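Local coordinates for protein thiol-disulfide isomerase and thioredoxins (Corynebacterium glutamicum, PDB 3LOR) that probably acts as a thiol-disulfide oxidoreductase or isomerase of the thioredoxin fold, related to the TlpA-like redoxins, at residues E36-L41 with K86-E91; S123-D128 with R134-G139. All blocks are in the same frame, centred on the assembly; numbering follows the deposited sequence.

Contact 1 (E36-L41 with K86-E91); sequences EVFQML and KVFIDE
Selenomethionine Met40 lies over one face of the Phe88 ring, and Phe38 meets the same ring through a single ring carbon, CE1; together they seat helix 82-91 against the end of strand 32-38. In this thioredoxin fold the strand runs out into the short turn that leads to a probable CxxC motif, Cys42 and Cys45, at the start of helix 43-59. The chief contact is a CH-pi one: Met40 CB stands 3.8 Å from the centroid of the Phe88 ring, only 16° off the ring normal. From there the Met40 chain runs back alongside Phe88, the two side chains passing in opposite directions, until a bend at chi3 (-60°) brings the terminal methyl CE within 3.5 Å of Phe88 CB. One residue thus holds both the ring and its stem. Phe88 reaches out because CG is anti to the backbone N (chi1 176°), which carries the ring off the helix and under the turn. Phe38 CE1 approaches the ring obliquely, 4.0 Å from Phe88 CE2.

Outward from this core, the surroundings fix each partner. His71 NE2 accepts a hydrogen bond from the backbone N of Met40, and the His71 ring also meets that of Phe38. Phe38 touches Leu85 of the same helix as well as Cys45 and Val50 of helix 43-59, so the ring sits between two helices close to the possible redox site. Phe92 stacks on Phe88, while Leu41 of a second subunit packs on Met40, bringing a subunit interface to this cluster. On the Phe88 ring, atom CE1 lies 3.5 Å from the carbonyl O of Met40.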
# COMPACT_ATOMS: atom_id res chain seq x y z
N GLU A 36 20.83 -8.99 -5.73
CA GLU A 36 19.82 -9.33 -4.77
C GLU A 36 20.06 -10.72 -4.23
O GLU A 36 19.88 -11.67 -4.89
CB GLU A 36 18.44 -9.21 -5.42
CG GLU A 36 17.27 -9.42 -4.51
CD GLU A 36 16.99 -8.26 -3.56
OE1 GLU A 36 16.68 -8.50 -2.42
OE2 GLU A 36 17.06 -7.11 -3.96
N VAL A 37 20.46 -10.79 -2.99
CA VAL A 37 20.76 -12.03 -2.33
C VAL A 37 19.54 -12.55 -1.60
O VAL A 37 19.03 -11.92 -0.74
CB VAL A 37 21.93 -11.84 -1.34
CG1 VAL A 37 22.37 -13.11 -0.79
CG2 VAL A 37 23.04 -11.19 -1.97
N PHE A 38 19.05 -13.70 -1.99
CA PHE A 38 17.77 -14.16 -1.52
C PHE A 38 17.66 -15.63 -1.22
O PHE A 38 18.44 -16.41 -1.66
CB PHE A 38 16.67 -13.75 -2.48
CG PHE A 38 16.65 -14.53 -3.72
CD1 PHE A 38 15.68 -15.46 -3.92
CD2 PHE A 38 17.60 -14.36 -4.68
CE1 PHE A 38 15.67 -16.16 -5.04
CE2 PHE A 38 17.58 -15.06 -5.80
CZ PHE A 38 16.63 -15.97 -5.99
N GLN A 39 16.64 -15.98 -0.48
CA GLN A 39 16.19 -17.35 -0.35
C GLN A 39 14.78 -17.39 -0.89
O GLN A 39 14.02 -16.50 -0.66
CB GLN A 39 16.25 -17.85 1.09
CG GLN A 39 17.55 -18.47 1.48
CD GLN A 39 17.60 -19.01 2.88
OE1 GLN A 39 18.44 -19.80 3.18
NE2 GLN A 39 16.71 -18.60 3.73
N MSE A 40 14.44 -18.43 -1.62
CA MSE A 40 13.13 -18.54 -2.22
C MSE A 40 11.99 -18.63 -1.22
O MSE A 40 10.90 -18.34 -1.55
CB MSE A 40 13.05 -19.66 -3.26
CG MSE A 40 13.45 -21.03 -2.79
SE MSE A 40 13.35 -22.39 -4.07
CE MSE A 40 11.55 -22.26 -4.42
N LEU A 41 12.28 -19.07 -0.02
CA LEU A 41 11.27 -19.24 1.00
C LEU A 41 11.34 -18.26 2.15
O LEU A 41 10.79 -18.50 3.17
CB LEU A 41 11.22 -20.66 1.53
CG LEU A 41 10.84 -21.78 0.57
CD1 LEU A 41 11.04 -23.12 1.06
CD2 LEU A 41 9.50 -21.61 -0.03
N LYS A 86 14.21 -23.07 -9.98
CA LYS A 86 13.77 -22.88 -11.33
C LYS A 86 12.28 -22.70 -11.41
O LYS A 86 11.81 -21.94 -12.19
CB LYS A 86 14.21 -24.02 -12.19
CG LYS A 86 15.55 -23.82 -12.81
CD LYS A 86 16.25 -25.10 -12.99
CE LYS A 86 17.34 -24.97 -13.97
NZ LYS A 86 18.18 -26.16 -13.92
N VAL A 87 11.57 -23.43 -10.60
CA VAL A 87 10.14 -23.28 -10.44
C VAL A 87 9.74 -21.96 -9.81
O VAL A 87 8.80 -21.38 -10.22
CB VAL A 87 9.51 -24.44 -9.67
CG1 VAL A 87 8.08 -24.22 -9.55
CG2 VAL A 87 9.78 -25.72 -10.34
N PHE A 88 10.47 -21.52 -8.82
CA PHE A 88 10.21 -20.26 -8.20
C PHE A 88 10.34 -19.16 -9.21
O PHE A 88 9.53 -18.31 -9.29
CB PHE A 88 11.20 -20.06 -7.07
CG PHE A 88 11.12 -18.75 -6.40
CD1 PHE A 88 10.23 -18.55 -5.40
CD2 PHE A 88 11.94 -17.73 -6.75
CE1 PHE A 88 10.15 -17.39 -4.79
CE2 PHE A 88 11.88 -16.58 -6.14
CZ PHE A 88 10.97 -16.40 -5.15
N ILE A 89 11.37 -19.22 -10.02
CA ILE A 89 11.63 -18.21 -10.99
C ILE A 89 10.49 -18.08 -12.01
O ILE A 89 10.10 -17.01 -12.36
CB ILE A 89 12.97 -18.47 -11.71
CG1 ILE A 89 14.14 -18.00 -10.85
CG2 ILE A 89 13.02 -17.80 -13.01
CD1 ILE A 89 15.45 -18.50 -11.26
N ASP A 90 9.98 -19.19 -12.47
CA ASP A 90 8.87 -19.25 -13.40
C ASP A 90 7.56 -18.73 -12.83
O ASP A 90 6.93 -17.92 -13.41
CB ASP A 90 8.74 -20.71 -13.82
CG ASP A 90 7.60 -20.96 -14.76
OD1 ASP A 90 7.40 -20.20 -15.71
OD2 ASP A 90 6.92 -21.97 -14.57
N GLU A 91 7.23 -19.19 -11.65
CA GLU A 91 6.04 -18.77 -10.94
C GLU A 91 6.02 -17.29 -10.64
O GLU A 91 5.02 -16.67 -10.74
CB GLU A 91 5.91 -19.52 -9.62
CG GLU A 91 5.62 -20.98 -9.68
CD GLU A 91 4.20 -21.30 -9.96
OE1 GLU A 91 3.76 -22.38 -9.60
OE2 GLU A 91 3.50 -20.49 -10.55

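Contact 2 (S123-D128 with R134-G139); sequences SIILAD and RQVQFG
Arg134 folds back toward Asp128 where the antiparallel hairpin of strands 123-127 and 133-138 nears its turn. Bends at chi2 and chi3 (-83° and -61°) curl the arginine so that NH1 meets Asp128 OD1 at 2.9 Å in a salt bridge. The carboxylate oxygen lies in the guanidinium plane and offers its anti lone pair, while the two flat groups are turned 70° apart. Alongside, a classic beta bulge sets Arg134 and Gln135 both opposite Leu126: Leu126 O takes a bond of 2.8 Å from Arg134 N and a weak one from Gln135 N. Past the bulge the pairing is regular, with Ile124 and Gln137 bonded in both directions. Leu126 and Gln135 cross obliquely on the Ile124 side of the sheet, CD1 to CB 4.1 Å, and Leu126 continues into Leu149, Leu150 and Leu153 of helix 143-154. On the other side Ser123 OG lies at the edge of the Phe138 ring, 3.8 Å from CD1, its hydrogen bond going to Gly120 O. Asp128 OD1 also pairs with Arg132, and Arg134 NH2 with Glu156, so the charges near the turn form a network that would probably keep Asp128 ionised.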
# COMPACT_ATOMS: atom_id res chain seq x y z
N SER A 123 19.50 -9.56 1.25
CA SER A 123 20.54 -8.58 1.22
C SER A 123 20.70 -7.99 -0.15
O SER A 123 20.42 -8.61 -1.12
CB SER A 123 21.84 -9.17 1.68
OG SER A 123 21.88 -9.26 3.05
N ILE A 124 21.19 -6.77 -0.20
CA ILE A 124 21.58 -6.16 -1.43
C ILE A 124 23.04 -5.82 -1.45
O ILE A 124 23.58 -5.40 -0.49
CB ILE A 124 20.75 -4.95 -1.75
CG1 ILE A 124 19.30 -5.32 -1.73
CG2 ILE A 124 20.96 -4.51 -3.11
CD1 ILE A 124 18.48 -4.27 -2.25
N ILE A 125 23.68 -6.06 -2.56
CA ILE A 125 24.99 -5.61 -2.78
C ILE A 125 24.93 -4.70 -3.99
O ILE A 125 24.46 -5.10 -5.03
CB ILE A 125 25.94 -6.78 -3.04
CG1 ILE A 125 25.96 -7.76 -1.89
CG2 ILE A 125 27.30 -6.32 -3.33
CD1 ILE A 125 26.67 -8.97 -2.18
N LEU A 126 25.43 -3.49 -3.84
CA LEU A 126 25.63 -2.59 -4.96
C LEU A 126 27.07 -2.40 -5.29
O LEU A 126 27.86 -2.17 -4.45
CB LEU A 126 25.00 -1.24 -4.71
CG LEU A 126 23.56 -1.20 -4.28
CD1 LEU A 126 23.20 0.12 -3.81
CD2 LEU A 126 22.64 -1.68 -5.29
N ALA A 127 27.39 -2.55 -6.55
CA ALA A 127 28.70 -2.25 -7.06
C ALA A 127 28.63 -1.16 -8.10
O ALA A 127 27.66 -1.00 -8.76
CB ALA A 127 29.34 -3.45 -7.61
N ASP A 128 29.71 -0.40 -8.19
CA ASP A 128 29.82 0.69 -9.14
C ASP A 128 30.26 0.28 -10.53
O ASP A 128 30.45 -0.84 -10.80
CB ASP A 128 30.65 1.85 -8.60
CG ASP A 128 32.08 1.50 -8.34
OD1 ASP A 128 32.64 2.04 -7.43
OD2 ASP A 128 32.64 0.67 -9.03
N ARG A 134 30.10 -1.00 -3.15
CA ARG A 134 29.91 0.26 -2.50
C ARG A 134 28.91 0.27 -1.38
O ARG A 134 28.98 1.10 -0.53
CB ARG A 134 29.60 1.32 -3.52
CG ARG A 134 30.60 1.40 -4.61
CD ARG A 134 31.79 2.20 -4.24
NE ARG A 134 31.43 3.56 -3.92
CZ ARG A 134 31.36 4.53 -4.80
NH1 ARG A 134 31.63 4.32 -6.05
NH2 ARG A 134 31.01 5.72 -4.41
N GLN A 135 27.96 -0.64 -1.40
CA GLN A 135 27.01 -0.81 -0.34
C GLN A 135 26.63 -2.23 -0.15
O GLN A 135 26.46 -2.91 -1.08
CB GLN A 135 25.74 -0.07 -0.65
CG GLN A 135 25.83 1.38 -0.57
CD GLN A 135 25.69 1.90 0.81
OE1 GLN A 135 25.07 1.31 1.66
NE2 GLN A 135 26.27 3.03 1.04
N VAL A 136 26.47 -2.65 1.09
CA VAL A 136 25.87 -3.90 1.43
C VAL A 136 24.83 -3.63 2.47
O VAL A 136 25.14 -3.11 3.50
CB VAL A 136 26.87 -4.86 1.99
CG1 VAL A 136 26.24 -6.13 2.28
CG2 VAL A 136 27.95 -5.06 1.07
N GLN A 137 23.59 -3.99 2.20
CA GLN A 137 22.49 -3.73 3.08
C GLN A 137 21.62 -4.94 3.36
O GLN A 137 21.13 -5.55 2.46
CB GLN A 137 21.65 -2.62 2.50
CG GLN A 137 20.55 -2.16 3.38
CD GLN A 137 20.33 -0.66 3.34
OE1 GLN A 137 21.08 0.07 2.72
NE2 GLN A 137 19.31 -0.22 4.01
N PHE A 138 21.42 -5.27 4.62
CA PHE A 138 20.48 -6.30 5.06
C PHE A 138 19.05 -5.81 5.26
O PHE A 138 18.87 -4.74 5.70
CB PHE A 138 21.01 -6.97 6.33
CG PHE A 138 20.10 -7.99 6.90
CD1 PHE A 138 19.96 -9.20 6.31
CD2 PHE A 138 19.39 -7.75 8.03
CE1 PHE A 138 19.14 -10.11 6.82
CE2 PHE A 138 18.56 -8.67 8.52
CZ PHE A 138 18.45 -9.84 7.92
N GLY A 139 18.05 -6.61 4.97
CA GLY A 139 16.68 -6.25 5.25
C GLY A 139 15.88 -5.46 4.24
O GLY A 139 16.24 -5.39 3.12

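In the fold
From the N terminus, the chain first enters contact 1 on strand 32-38, passes through helix 43-59 and strand 65-71, and closes that long loop when helix 82-91 returns to 36-41. Only afterwards does contact 2 open, closing a short hairpin between 123-128 and 134-139, so the two stand in series and neither nests nor crosses. Their centres lie 19 Å apart, on opposite sides of the chain's centre, yet strands 32-38 and 123-127 are antiparallel neighbours in one sheet: Val37 N lies 2.9 Å from Ser123 O, a probable hydrogen bond. Contact 1 ties a helix to the sheet; contact 2 adds strand 133-138, one of the two edge strands within the chain.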